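Local coordinates for bifunctional thiamine biosynthesis protein ThiDN (Methanocaldococcus jannaschii DSM 2661, PDB 2PHP), which probably phosphorylates hydroxymethylpyrimidine with its N-terminal section and forms thiamine phosphate with its C-terminal ThiN section, the part in this chain, at residues B[37-42]-B[165-170]; B[13-18]-B[69-74]. All coordinates share one frame; numbering follows the deposited sequence.

Contact 1 (B[37-42]-B[165-170])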
ATOM      1  N   ILE B  37     -12.746   5.297  10.514  1.00 25.97           N
ATOM      2  CA  ILE B  37     -13.252   6.630  10.798  1.00 25.76           C
ATOM      3  C   ILE B  37     -14.248   6.954   9.686  1.00 26.41           C
ATOM      4  O   ILE B  37     -13.980   6.705   8.502  1.00 24.98           O
ATOM      5  CB  ILE B  37     -12.101   7.671  10.863  1.00 26.36           C
ATOM      6  CG1 ILE B  37     -12.659   9.042  11.270  1.00 27.02           C
ATOM      7  CG2 ILE B  37     -11.375   7.735   9.539  1.00 23.81           C
ATOM      8  CD1 ILE B  37     -11.605  10.032  11.696  1.00 28.51           C
ATOM      9  N   ALA B  38     -15.402   7.483  10.081  1.00 24.80           N
ATOM     10  CA  ALA B  38     -16.467   7.801   9.148  1.00 23.90           C
ATOM     11  C   ALA B  38     -17.100   9.166   9.388  1.00 25.43           C
ATOM     12  O   ALA B  38     -17.079   9.705  10.502  1.00 27.23           O
ATOM     13  CB  ALA B  38     -17.544   6.728   9.218  1.00 22.50           C
ATOM     14  N   GLU B  39     -17.676   9.714   8.326  1.00 24.85           N
ATOM     15  CA  GLU B  39     -18.345  11.003   8.404  1.00 25.95           C
ATOM     16  C   GLU B  39     -19.494  10.976   7.409  1.00 27.38           C
ATOM     17  O   GLU B  39     -19.366  10.438   6.301  1.00 25.96           O
ATOM     18  CB  GLU B  39     -17.385  12.141   8.066  1.00 26.91           C
ATOM     19  CG  GLU B  39     -17.953  13.530   8.379  1.00 30.35           C
ATOM     20  CD  GLU B  39     -16.980  14.658   8.051  1.00 35.86           C
ATOM     21  OE1 GLU B  39     -15.824  14.616   8.538  1.00 37.77           O
ATOM     22  OE2 GLU B  39     -17.370  15.595   7.313  1.00 38.90           O
ATOM     23  N   SER B  40     -20.620  11.553   7.813  1.00 25.55           N
ATOM     24  CA  SER B  40     -21.796  11.580   6.963  1.00 26.21           C
ATOM     25  C   SER B  40     -22.140  12.975   6.485  1.00 26.57           C
ATOM     26  O   SER B  40     -21.623  13.984   6.988  1.00 26.98           O
ATOM     27  CB  SER B  40     -23.006  11.059   7.725  1.00 24.45           C
ATOM     28  OG  SER B  40     -23.428  12.031   8.669  1.00 23.39           O
ATOM     29  N   LEU B  41     -23.031  13.009   5.501  1.00 26.37           N
ATOM     30  CA  LEU B  41     -23.547  14.259   4.979  1.00 26.23           C
ATOM     31  C   LEU B  41     -24.576  14.638   6.046  1.00 27.04           C
ATOM     32  O   LEU B  41     -24.971  13.797   6.869  1.00 26.72           O
ATOM     33  CB  LEU B  41     -24.263  14.015   3.652  1.00 26.33           C
ATOM     34  CG  LEU B  41     -23.438  13.733   2.398  1.00 26.44           C
ATOM     35  CD1 LEU B  41     -24.353  13.167   1.308  1.00 26.54           C
ATOM     36  CD2 LEU B  41     -22.754  15.020   1.936  1.00 27.71           C
ATOM     37  N   PRO B  42     -25.022  15.900   6.062  1.00 26.39           N
ATOM     38  CA  PRO B  42     -26.017  16.268   7.076  1.00 26.56           C
ATOM     39  C   PRO B  42     -27.303  15.459   6.849  1.00 26.33           C
ATOM     40  O   PRO B  42     -27.631  15.131   5.709  1.00 24.89           O
ATOM     41  CB  PRO B  42     -26.215  17.767   6.831  1.00 26.54           C
ATOM     42  CG  PRO B  42     -24.873  18.194   6.271  1.00 27.79           C
ATOM     43  CD  PRO B  42     -24.558  17.080   5.313  1.00 26.48           C
ATOM     44  N   ARG B 165     -18.619  16.523  15.420  1.00 29.72           N
ATOM     45  CA  ARG B 165     -19.288  17.191  14.305  1.00 31.41           C
ATOM     46  C   ARG B 165     -18.756  16.744  12.949  1.00 30.54           C
ATOM     47  O   ARG B 165     -19.521  16.619  11.989  1.00 31.01           O
ATOM     48  CB  ARG B 165     -19.175  18.712  14.460  1.00 34.08           C
ATOM     49  CG  ARG B 165     -19.870  19.230  15.715  1.00 40.55           C
ATOM     50  CD  ARG B 165     -20.473  20.608  15.519  1.00 45.64           C
ATOM     51  NE  ARG B 165     -20.497  21.371  16.762  1.00 51.80           N
ATOM     52  CZ  ARG B 165     -19.476  21.449  17.615  1.00 55.56           C
ATOM     53  NH1 ARG B 165     -18.334  20.813  17.357  1.00 56.13           N
ATOM     54  NH2 ARG B 165     -19.599  22.148  18.738  1.00 56.86           N
ATOM     55  N   ASP B 166     -17.448  16.519  12.869  1.00 29.67           N
ATOM     56  CA  ASP B 166     -16.821  16.036  11.642  1.00 28.59           C
ATOM     57  C   ASP B 166     -15.587  15.216  11.991  1.00 28.39           C
ATOM     58  O   ASP B 166     -15.137  15.207  13.143  1.00 26.93           O
ATOM     59  CB  ASP B 166     -16.455  17.184  10.690  1.00 29.81           C
ATOM     60  CG  ASP B 166     -15.556  18.219  11.327  1.00 30.66           C
ATOM     61  OD1 ASP B 166     -14.523  17.845  11.933  1.00 31.60           O
ATOM     62  OD2 ASP B 166     -15.882  19.416  11.203  1.00 33.09           O
ATOM     63  N   ALA B 167     -15.047  14.523  10.992  1.00 27.18           N
ATOM     64  CA  ALA B 167     -13.894  13.657  11.197  1.00 28.27           C
ATOM     65  C   ALA B 167     -12.686  14.337  11.841  1.00 27.99           C
ATOM     66  O   ALA B 167     -11.985  13.720  12.641  1.00 27.81           O
ATOM     67  CB  ALA B 167     -13.485  13.009   9.870  1.00 25.97           C
ATOM     68  N   ILE B 168     -12.437  15.593  11.482  1.00 27.95           N
ATOM     69  CA  ILE B 168     -11.300  16.314  12.033  1.00 29.75           C
ATOM     70  C   ILE B 168     -11.491  16.554  13.523  1.00 31.20           C
ATOM     71  O   ILE B 168     -10.550  16.427  14.306  1.00 31.52           O
ATOM     72  CB  ILE B 168     -11.093  17.674  11.335  1.00 30.67           C
ATOM     73  CG1 ILE B 168     -10.909  17.464   9.827  1.00 29.87           C
ATOM     74  CG2 ILE B 168      -9.861  18.370  11.919  1.00 28.74           C
ATOM     75  CD1 ILE B 168     -10.774  18.750   9.021  1.00 28.88           C
ATOM     76  N   GLU B 169     -12.715  16.891  13.914  1.00 31.69           N
ATOM     77  CA  GLU B 169     -13.011  17.129  15.314  1.00 33.64           C
ATOM     78  C   GLU B 169     -12.831  15.830  16.095  1.00 32.99           C
ATOM     79  O   GLU B 169     -12.355  15.837  17.230  1.00 31.22           O
ATOM     80  CB  GLU B 169     -14.444  17.630  15.479  1.00 35.83           C
ATOM     81  CG  GLU B 169     -14.695  18.261  16.837  1.00 42.13           C
ATOM     82  CD  GLU B 169     -16.112  18.766  17.000  1.00 43.97           C
ATOM     83  OE1 GLU B 169     -17.028  17.928  17.172  1.00 42.68           O
ATOM     84  OE2 GLU B 169     -16.309  20.002  16.950  1.00 45.21           O
ATOM     85  N   VAL B 170     -13.211  14.715  15.478  1.00 29.98           N
ATOM     86  CA  VAL B 170     -13.083  13.417  16.120  1.00 30.19           C
ATOM     87  C   VAL B 170     -11.611  13.069  16.355  1.00 30.36           C
ATOM     88  O   VAL B 170     -11.230  12.620  17.442  1.00 30.01           O
ATOM     89  CB  VAL B 170     -13.746  12.317  15.270  1.00 27.84           C
ATOM     90  CG1 VAL B 170     -13.346  10.937  15.788  1.00 28.01           C
ATOM     91  CG2 VAL B 170     -15.253  12.470  15.326  1.00 28.16           C
TER

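Contact 2 (B[13-18]-B[69-74])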
ATOM      1  N   LYS B  13     -13.058  15.634   1.973  1.00 25.91           N
ATOM      2  CA  LYS B  13     -11.928  16.464   2.390  1.00 26.99           C
ATOM      3  C   LYS B  13     -11.685  16.399   3.905  1.00 26.93           C
ATOM      4  O   LYS B  13     -10.534  16.404   4.354  1.00 25.05           O
ATOM      5  CB  LYS B  13     -12.130  17.932   1.981  1.00 27.32           C
ATOM      6  CG  LYS B  13     -11.919  18.234   0.511  1.00 27.61           C
ATOM      7  CD  LYS B  13     -11.846  19.743   0.266  1.00 32.18           C
ATOM      8  CE  LYS B  13     -11.943  20.052  -1.226  1.00 32.34           C
ATOM      9  NZ  LYS B  13     -12.350  21.452  -1.499  1.00 32.40           N
ATOM     10  N   ASN B  14     -12.762  16.339   4.688  1.00 24.94           N
ATOM     11  CA  ASN B  14     -12.628  16.270   6.139  1.00 25.18           C
ATOM     12  C   ASN B  14     -12.001  14.943   6.546  1.00 24.59           C
ATOM     13  O   ASN B  14     -11.077  14.907   7.354  1.00 24.08           O
ATOM     14  CB  ASN B  14     -13.988  16.429   6.822  1.00 24.36           C
ATOM     15  CG  ASN B  14     -14.535  17.828   6.695  1.00 29.32           C
ATOM     16  OD1 ASN B  14     -13.772  18.794   6.607  1.00 29.08           O
ATOM     17  ND2 ASN B  14     -15.859  17.953   6.703  1.00 31.29           N
ATOM     18  N   LEU B  15     -12.506  13.854   5.979  1.00 24.72           N
ATOM     19  CA  LEU B  15     -11.973  12.527   6.281  1.00 25.33           C
ATOM     20  C   LEU B  15     -10.503  12.419   5.878  1.00 26.73           C
ATOM     21  O   LEU B  15      -9.677  11.891   6.629  1.00 27.07           O
ATOM     22  CB  LEU B  15     -12.789  11.451   5.560  1.00 23.34           C
ATOM     23  CG  LEU B  15     -14.089  11.080   6.276  1.00 22.87           C
ATOM     24  CD1 LEU B  15     -15.024  10.325   5.350  1.00 21.46           C
ATOM     25  CD2 LEU B  15     -13.737  10.253   7.501  1.00 22.15           C
ATOM     26  N   SER B  16     -10.186  12.920   4.687  1.00 25.81           N
ATOM     27  CA  SER B  16      -8.825  12.888   4.177  1.00 26.32           C
ATOM     28  C   SER B  16      -7.858  13.640   5.087  1.00 27.39           C
ATOM     29  O   SER B  16      -6.759  13.152   5.372  1.00 26.17           O
ATOM     30  CB  SER B  16      -8.781  13.486   2.775  1.00 24.90           C
ATOM     31  OG  SER B  16      -9.577  12.725   1.885  1.00 29.12           O
ATOM     32  N   TYR B  17      -8.254  14.824   5.549  1.00 25.98           N
ATOM     33  CA  TYR B  17      -7.368  15.583   6.422  1.00 27.33           C
ATOM     34  C   TYR B  17      -7.268  14.905   7.784  1.00 26.61           C
ATOM     35  O   TYR B  17      -6.208  14.905   8.401  1.00 26.87           O
ATOM     36  CB  TYR B  17      -7.858  17.027   6.596  1.00 27.36           C
ATOM     37  CG  TYR B  17      -6.893  17.855   7.410  1.00 29.91           C
ATOM     38  CD1 TYR B  17      -5.594  18.093   6.955  1.00 31.77           C
ATOM     39  CD2 TYR B  17      -7.258  18.368   8.652  1.00 30.41           C
ATOM     40  CE1 TYR B  17      -4.679  18.820   7.720  1.00 32.14           C
ATOM     41  CE2 TYR B  17      -6.356  19.093   9.423  1.00 31.88           C
ATOM     42  CZ  TYR B  17      -5.072  19.312   8.952  1.00 33.69           C
ATOM     43  OH  TYR B  17      -4.174  20.012   9.723  1.00 36.63           O
ATOM     44  N   ALA B  18      -8.372  14.329   8.253  1.00 25.56           N
ATOM     45  CA  ALA B  18      -8.362  13.637   9.537  1.00 25.76           C
ATOM     46  C   ALA B  18      -7.338  12.507   9.500  1.00 28.27           C
ATOM     47  O   ALA B  18      -6.631  12.278  10.482  1.00 29.06           O
ATOM     48  CB  ALA B  18      -9.745  13.074   9.849  1.00 23.15           C
ATOM     49  N   GLY B  69      -6.975   0.790   2.549  1.00 27.81           N
ATOM     50  CA  GLY B  69      -8.147   1.094   1.749  1.00 27.91           C
ATOM     51  C   GLY B  69      -8.298   2.557   1.364  1.00 30.21           C
ATOM     52  O   GLY B  69      -7.416   3.382   1.629  1.00 29.77           O
ATOM     53  N   ASP B  70      -9.428   2.874   0.739  1.00 29.54           N
ATOM     54  CA  ASP B  70      -9.717   4.230   0.287  1.00 30.96           C
ATOM     55  C   ASP B  70     -10.956   4.763   0.972  1.00 30.57           C
ATOM     56  O   ASP B  70     -11.752   4.002   1.522  1.00 27.30           O
ATOM     57  CB  ASP B  70      -9.968   4.245  -1.225  1.00 32.84           C
ATOM     58  CG  ASP B  70      -8.880   3.542  -1.999  1.00 34.87           C
ATOM     59  OD1 ASP B  70      -7.702   3.932  -1.855  1.00 37.12           O
ATOM     60  OD2 ASP B  70      -9.207   2.598  -2.747  1.00 38.39           O
ATOM     61  N   ILE B  71     -11.123   6.080   0.924  1.00 30.25           N
ATOM     62  CA  ILE B  71     -12.293   6.686   1.518  1.00 30.89           C
ATOM     63  C   ILE B  71     -13.385   6.679   0.468  1.00 30.47           C
ATOM     64  O   ILE B  71     -13.218   7.227  -0.613  1.00 31.03           O
ATOM     65  CB  ILE B  71     -12.019   8.118   1.961  1.00 29.42           C
ATOM     66  CG1 ILE B  71     -11.039   8.098   3.127  1.00 33.15           C
ATOM     67  CG2 ILE B  71     -13.314   8.790   2.363  1.00 28.68           C
ATOM     68  CD1 ILE B  71     -10.630   9.466   3.613  1.00 35.73           C
ATOM     69  N   GLU B  72     -14.496   6.037   0.797  1.00 30.13           N
ATOM     70  CA  GLU B  72     -15.610   5.949  -0.117  1.00 31.08           C
ATOM     71  C   GLU B  72     -16.921   5.922   0.657  1.00 30.43           C
ATOM     72  O   GLU B  72     -16.981   5.409   1.787  1.00 25.41           O
ATOM     73  CB  GLU B  72     -15.482   4.680  -0.961  1.00 35.19           C
ATOM     74  CG  GLU B  72     -14.201   4.615  -1.779  1.00 43.79           C
ATOM     75  CD  GLU B  72     -14.449   4.810  -3.264  1.00 48.82           C
ATOM     76  OE1 GLU B  72     -15.127   5.797  -3.634  1.00 50.90           O
ATOM     77  OE2 GLU B  72     -13.954   3.966  -4.045  1.00 51.45           O
ATOM     78  N   PHE B  73     -17.965   6.477   0.044  1.00 26.76           N
ATOM     79  CA  PHE B  73     -19.283   6.480   0.650  1.00 26.89           C
ATOM     80  C   PHE B  73     -19.834   5.059   0.649  1.00 27.83           C
ATOM     81  O   PHE B  73     -19.627   4.304  -0.300  1.00 28.58           O
ATOM     82  CB  PHE B  73     -20.225   7.401  -0.130  1.00 26.38           C
ATOM     83  CG  PHE B  73     -20.102   8.831   0.257  1.00 25.69           C
ATOM     84  CD1 PHE B  73     -20.828   9.333   1.334  1.00 24.83           C
ATOM     85  CD2 PHE B  73     -19.204   9.668  -0.405  1.00 24.06           C
ATOM     86  CE1 PHE B  73     -20.660  10.645   1.751  1.00 26.97           C
ATOM     87  CE2 PHE B  73     -19.027  10.983   0.007  1.00 25.23           C
ATOM     88  CZ  PHE B  73     -19.756  11.475   1.086  1.00 25.88           C
ATOM     89  N   GLY B  74     -20.541   4.705   1.713  1.00 27.89           N
ATOM     90  CA  GLY B  74     -21.101   3.377   1.809  1.00 28.25           C
ATOM     91  C   GLY B  74     -20.084   2.339   2.222  1.00 30.29           C
ATOM     92  O   GLY B  74     -20.404   1.166   2.328  1.00 29.99           O
TER

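Contact 1 (B[37-42]-B[165-170])
Glu-39 reaches from strand 37-40, inside the mixed sheet of the ThiN domain, to the N-terminus of helix 167-185. Asp-166 is the N-cap of that helix, and its OD1 accepts Glu-169 N at 2.8 Å. Glu-39 serves the first helical residue instead. Its CB points at the helix. CG lies anti to the backbone N (chi1 -169°), and the next torsion is extended too, which carries the carboxylate straight out from the strand. CG passes 4.0 Å from Ala-167 N. CD lies 3.7 Å from Asp-166 CB. At the tip, OE1 accepts Ala-167 N at 2.6 Å, an almost straight bond (170° at the hydrogen) that arrives from above the carboxylate plane. OE2 turns to another partner, Arg-94, in a salt bridge. These bonds hold both oxygens of a buried carboxylate, and the positive end of the helix dipole would tend to stabilise its charge. With an alanine in place of Glu-39, the Ala-167 N-H would probably lose its acceptor and Arg-94 its salt-bridge partner. Beside this polar grip runs an apolar touch: Ile-37 CD1 packs 4.0 Å from Ala-167 CB.

Contact 2 (B[13-18]-B[69-74])
Ile-71 meets Leu-15 and Ser-16 through its two branch ends, CD1 and CG2. It sits on strand 71-73, an edge strand of the mixed sheet within this chain, and plugs against one side of helix 8-22. The contact is strand-to-helix packing, with no hydrogen bond between the two segments. The shape of Ile-71 explains the fit. CG1 stands anti to the carbonyl carbon (chi1 -68°), and CD1 continues in an extended line (chi2 177°). The long branch therefore reaches furthest toward the helix. CD1 comes 3.5 Å from Leu-15 CB, close to the helix backbone. It also lies 3.6 Å from Ser-16 N. The short branch stays nearer the strand, where CG2 meets Leu-15 CD1 at 3.8 Å. Leu-15 also has its CG anti to the carbonyl carbon (chi1 -81°), and its chain crosses that of Ile-71 at a slant. Leu-15 CB is nearest the CD1 end of the isoleucine, while the leucine's own CD1 methyl meets CG2. Ser-16 lies at the margin, its OG 3.8 Å from Ile-71 CD1. That hydroxyl is hydrogen-bonded to Ile-12 O, one turn back in the same helix. Ser-16 also packs on Ser-16 of a second subunit. Around the pair, Ile-71 further touches Ile-12 of helix 8-22 and Leu-53 of the adjacent strand 50-53. Leu-15 extends the apolar layer inward, over Ala-51 and Ile-37 of the sheet and against Ala-167 of helix 167-185.

Contact 1 is buried, with its centre about 9 Å from the centre of the chain. Contact 2 is partly buried, its centre about 14 Å away at an edge strand. A second subunit comes within reach of eight residues of contact 2 but one of contact 1. Each joins a helix to the same mixed sheet. Their chemistry differs with place. A buried carboxylate bonds a helix N-terminus in contact 1, whereas contact 2 is mainly apolar packing on the side of a helix. Helix 8-22 ties them together. Asn-14 ND2 is 2.9 Å from Glu-39 OE2, a probable hydrogen bond. Ala-18 CB packs 3.6 Å from Ala-167 O, and Tyr-17 packs against Ile-168.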